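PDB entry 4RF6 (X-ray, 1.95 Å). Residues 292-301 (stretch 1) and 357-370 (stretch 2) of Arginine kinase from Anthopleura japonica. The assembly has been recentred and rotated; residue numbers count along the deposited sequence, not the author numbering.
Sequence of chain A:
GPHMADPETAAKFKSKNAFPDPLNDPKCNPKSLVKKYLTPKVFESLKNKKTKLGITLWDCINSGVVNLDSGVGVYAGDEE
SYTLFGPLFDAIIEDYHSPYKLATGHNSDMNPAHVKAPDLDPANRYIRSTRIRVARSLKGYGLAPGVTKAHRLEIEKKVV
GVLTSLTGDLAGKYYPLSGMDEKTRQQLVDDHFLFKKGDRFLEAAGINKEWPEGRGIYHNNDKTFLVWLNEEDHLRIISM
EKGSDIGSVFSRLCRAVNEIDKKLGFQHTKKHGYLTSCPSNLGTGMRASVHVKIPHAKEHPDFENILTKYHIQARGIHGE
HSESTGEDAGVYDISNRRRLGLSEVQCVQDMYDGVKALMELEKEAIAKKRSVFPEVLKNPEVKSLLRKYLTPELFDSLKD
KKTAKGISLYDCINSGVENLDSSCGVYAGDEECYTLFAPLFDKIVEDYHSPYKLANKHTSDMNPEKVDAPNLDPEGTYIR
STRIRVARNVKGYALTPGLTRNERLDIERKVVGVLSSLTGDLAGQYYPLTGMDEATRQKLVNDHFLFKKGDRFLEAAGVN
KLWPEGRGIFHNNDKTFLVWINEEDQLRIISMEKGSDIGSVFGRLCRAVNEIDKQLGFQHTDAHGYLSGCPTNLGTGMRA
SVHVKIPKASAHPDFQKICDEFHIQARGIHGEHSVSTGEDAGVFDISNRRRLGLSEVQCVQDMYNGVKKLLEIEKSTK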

# COMPACT_ATOMS: atom_id res chain seq x y z
N VAL A 292 9.13 6.59 4.89
CA VAL A 292 8.56 7.91 5.17
C VAL A 292 9.10 8.96 4.19
O VAL A 292 10.28 8.92 3.82
N LYS A 293 8.24 9.87 3.77
CA LYS A 293 8.62 10.91 2.81
C LYS A 293 9.01 12.18 3.54
O LYS A 293 8.15 12.91 4.05
N ILE A 294 10.31 12.44 3.61
CA ILE A 294 10.84 13.58 4.34
C ILE A 294 11.94 14.35 3.59
O ILE A 294 13.05 14.51 4.10
N PRO A 295 11.63 14.84 2.37
CA PRO A 295 12.69 15.53 1.62
C PRO A 295 13.13 16.84 2.26
O PRO A 295 14.27 17.27 2.06
N HIS A 296 12.25 17.47 3.03
CA HIS A 296 12.58 18.72 3.71
C HIS A 296 13.44 18.49 4.95
O HIS A 296 14.43 19.19 5.18
N ALA A 297 13.06 17.50 5.76
CA ALA A 297 13.78 17.18 6.98
C ALA A 297 15.22 16.75 6.68
O ALA A 297 16.12 16.93 7.50
N LYS A 298 15.42 16.18 5.50
CA LYS A 298 16.73 15.73 5.03
C LYS A 298 17.74 16.89 4.95
O LYS A 298 18.92 16.72 5.24
N GLU A 299 17.24 18.06 4.57
CA GLU A 299 18.08 19.24 4.39
C GLU A 299 18.19 20.08 5.67
O GLU A 299 18.86 21.12 5.68
N HIS A 300 17.53 19.63 6.73
CA HIS A 300 17.60 20.32 8.02
C HIS A 300 18.93 19.99 8.70
O HIS A 300 19.42 18.87 8.59
N PRO A 301 19.51 20.97 9.41
CA PRO A 301 20.82 20.74 10.05
C PRO A 301 20.74 19.86 11.30
O PRO A 301 21.78 19.53 11.88
N ALA A 357 10.07 12.60 15.36
CA ALA A 357 10.90 13.80 15.33
C ALA A 357 11.18 14.22 13.89
O ALA A 357 11.11 15.41 13.56
N LEU A 358 11.51 13.24 13.05
CA LEU A 358 11.73 13.48 11.62
C LEU A 358 10.45 13.97 10.94
O LEU A 358 10.51 14.82 10.05
N MET A 359 9.31 13.43 11.35
CA MET A 359 8.03 13.84 10.77
C MET A 359 7.68 15.27 11.17
O MET A 359 7.23 16.06 10.34
N GLU A 360 7.90 15.62 12.44
CA GLU A 360 7.62 16.97 12.91
C GLU A 360 8.49 18.02 12.22
O GLU A 360 8.08 19.17 12.04
N LEU A 361 9.69 17.61 11.81
CA LEU A 361 10.57 18.46 11.01
C LEU A 361 9.97 18.73 9.63
O LEU A 361 9.94 19.88 9.17
N GLU A 362 9.51 17.67 8.97
CA GLU A 362 8.85 17.80 7.68
C GLU A 362 7.61 18.69 7.79
O GLU A 362 7.36 19.55 6.94
N LYS A 363 6.85 18.50 8.87
CA LYS A 363 5.62 19.27 9.09
C LYS A 363 5.88 20.76 9.33
O LYS A 363 5.12 21.62 8.86
N GLU A 364 6.95 21.06 10.07
CA GLU A 364 7.35 22.44 10.33
C GLU A 364 7.68 23.13 9.02
O GLU A 364 7.27 24.26 8.78
N ALA A 365 8.43 22.43 8.18
CA ALA A 365 8.86 22.96 6.89
C ALA A 365 7.66 23.25 6.00
O ALA A 365 7.61 24.26 5.30
N ILE A 366 6.69 22.34 6.02
CA ILE A 366 5.49 22.45 5.19
C ILE A 366 4.50 23.52 5.69
O ILE A 366 4.00 24.31 4.90
N ALA A 367 4.24 23.54 7.00
CA ALA A 367 3.36 24.56 7.58
C ALA A 367 3.91 25.97 7.32
O ALA A 367 3.15 26.93 7.15
N LYS A 368 5.24 26.08 7.31
CA LYS A 368 5.89 27.35 7.04
C LYS A 368 5.60 27.83 5.61
O LYS A 368 5.22 28.98 5.39
N LYS A 369 5.79 26.94 4.64
CA LYS A 369 5.58 27.26 3.23
C LYS A 369 4.10 27.45 2.90
O LYS A 369 3.74 28.19 1.97
N ARG A 370 3.23 26.79 3.67
CA ARG A 370 1.79 26.92 3.49
C ARG A 370 1.22 28.13 4.24
O ARG A 370 0.05 28.48 4.07

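The contact between the end of the 292-293 strand, the turn that follows it and the 357-370 helix is organised around one carboxylate, that of Glu362. Its CA-to-CB bond points sideways, but with chi1 t and chi2 p the side chain bends so that its end comes nearer the turn, where the backbone comes closest to the helix. Glu362 OE1 accepts two backbone hydrogen bonds, one from Ala297 N at 3.1 Å and a weak one from His296 N at 3.0 Å, so one oxygen receives two consecutive backbone NH groups of the short, weakly bonded helical segment. OE2 takes the side chain of His296: His296 ND1 donates to Glu362 OE2 over a very short 2.4 Å.

His296 points toward the helix, and its m rotamer, with chi2 at 104°, seats the ring as a knob among Glu362, Ala365, Ile366 and Lys369. His296 CB lies 3.6 Å from Ala365 CB, while His296 CE1 is 4.0 Å from Ile366 CG1. At the ring edge, Lys369, largely extended but with chi3 between wells at 28°, brings NZ to 3.4 Å from His296 NE2 in a weak hydrogen bond. Both ring nitrogens are thus engaged from the helix.

Apolar contacts continue toward the start of the helix segment. Ala297 CB points in and packs 3.7 Å from Leu361 CB and 3.6 Å from the carbonyl oxygen, O, of Leu358. Ile294, whose CA-to-CB bond points sideways, is p,t and sets CD1 4.0 Å from Leu358 CD1, Leu358 itself being m,t. Leu361, also m,t, directs CD2 over one face of the His300 ring, 3.9 Å from the centroid and nearly on its normal; the t rotamer of His300 presents that face. By contrast, Lys298 and Lys363 point away, the latter forming a salt bridge from NZ to Glu360 OE2 at 2.8 Å.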

# COMPACT_ATOMS: atom_id res chain seq x y z
CB VAL A 292 8.82 8.34 6.63
CG1 VAL A 292 10.31 8.52 6.89
CG2 VAL A 292 8.06 9.61 6.96
CB LYS A 293 7.46 11.19 1.86
CG LYS A 293 7.75 12.25 0.81
CD LYS A 293 6.80 12.09 -0.37
CE LYS A 293 7.19 12.95 -1.56
NZ LYS A 293 6.94 14.40 -1.33
CB ILE A 294 11.35 13.15 5.74
CG1 ILE A 294 12.22 11.90 5.62
CG2 ILE A 294 10.18 12.86 6.69
CD1 ILE A 294 12.82 11.42 6.94
CB PRO A 295 12.05 15.79 0.25
CG PRO A 295 10.59 15.83 0.52
CD PRO A 295 10.35 14.84 1.63
CB HIS A 296 11.31 19.48 4.11
CG HIS A 296 10.47 19.92 2.95
ND1 HIS A 296 9.30 19.29 2.60
CD2 HIS A 296 10.63 20.94 2.08
CE1 HIS A 296 8.78 19.90 1.55
NE2 HIS A 296 9.57 20.91 1.21
CB ALA A 297 13.05 16.10 7.78
CB LYS A 298 16.59 15.05 3.67
CG LYS A 298 17.90 14.62 3.01
CD LYS A 298 18.73 13.73 3.93
CE LYS A 298 19.92 13.12 3.19
NZ LYS A 298 20.61 14.11 2.32
CB GLU A 299 17.54 20.10 3.24
CG GLU A 299 17.11 19.31 2.00
CD GLU A 299 18.26 18.53 1.38
OE1 GLU A 299 19.42 18.97 1.49
OE2 GLU A 299 17.99 17.47 0.77
CB HIS A 300 16.42 19.92 8.91
CG HIS A 300 16.18 20.84 10.06
ND1 HIS A 300 16.70 20.62 11.32
CD2 HIS A 300 15.44 21.97 10.16
CE1 HIS A 300 16.31 21.58 12.13
NE2 HIS A 300 15.54 22.42 11.46
CB PRO A 301 21.28 22.16 10.41
CG PRO A 301 20.03 22.96 10.51
CD PRO A 301 19.08 22.37 9.51
CB ALA A 357 12.20 13.57 16.07
CB LEU A 358 12.23 12.21 10.93
CG LEU A 358 13.61 11.67 11.30
CD1 LEU A 358 13.85 10.30 10.69
CD2 LEU A 358 14.70 12.62 10.87
CB MET A 359 6.91 12.87 11.16
CG MET A 359 5.59 13.14 10.43
SD MET A 359 4.34 11.85 10.68
CE MET A 359 3.74 12.29 12.31
CB GLU A 360 7.78 17.05 14.43
CG GLU A 360 6.65 16.37 15.20
CD GLU A 360 5.32 17.08 15.04
OE1 GLU A 360 5.32 18.31 14.86
OE2 GLU A 360 4.27 16.40 15.09
CB LEU A 361 11.95 17.81 10.83
CG LEU A 361 13.02 17.92 11.92
CD1 LEU A 361 14.36 17.47 11.36
CD2 LEU A 361 13.12 19.35 12.45
CB GLU A 362 8.46 16.42 7.13
CG GLU A 362 7.95 16.42 5.69
CD GLU A 362 9.04 16.74 4.69
OE1 GLU A 362 10.23 16.59 5.04
OE2 GLU A 362 8.72 17.15 3.55
CB LYS A 363 4.81 18.67 10.24
CG LYS A 363 4.09 17.38 9.89
CD LYS A 363 3.72 16.57 11.13
CE LYS A 363 2.73 17.31 12.01
NZ LYS A 363 2.28 16.46 13.16
CB GLU A 364 8.59 22.50 11.23
CG GLU A 364 8.35 22.28 12.72
CD GLU A 364 9.64 22.35 13.51
OE1 GLU A 364 10.62 22.92 12.99
OE2 GLU A 364 9.68 21.83 14.64
CB ALA A 365 9.80 22.00 6.22
CB ILE A 366 4.82 21.07 5.01
CG1 ILE A 366 5.67 20.20 4.08
CG2 ILE A 366 3.40 21.21 4.46
CD1 ILE A 366 5.39 18.72 4.17
CB ALA A 367 3.17 24.32 9.07
CB LYS A 368 7.40 27.24 7.24
CG LYS A 368 8.11 28.58 7.17
CD LYS A 368 9.58 28.43 6.81
CE LYS A 368 10.22 29.80 6.63
NZ LYS A 368 11.67 29.71 6.30
CB LYS A 369 6.22 26.17 2.36
CG LYS A 369 5.87 26.20 0.87
CD LYS A 369 7.02 25.66 0.01
CE LYS A 369 7.88 24.64 0.77
NZ LYS A 369 8.91 23.95 -0.07
CB ARG A 370 1.07 25.64 3.93
CG ARG A 370 1.37 24.41 3.07
CD ARG A 370 0.43 23.26 3.39
NE ARG A 370 0.43 22.26 2.32
CZ ARG A 370 -0.45 21.26 2.22
NH1 ARG A 370 -1.41 21.10 3.12
NH2 ARG A 370 -0.36 20.41 1.21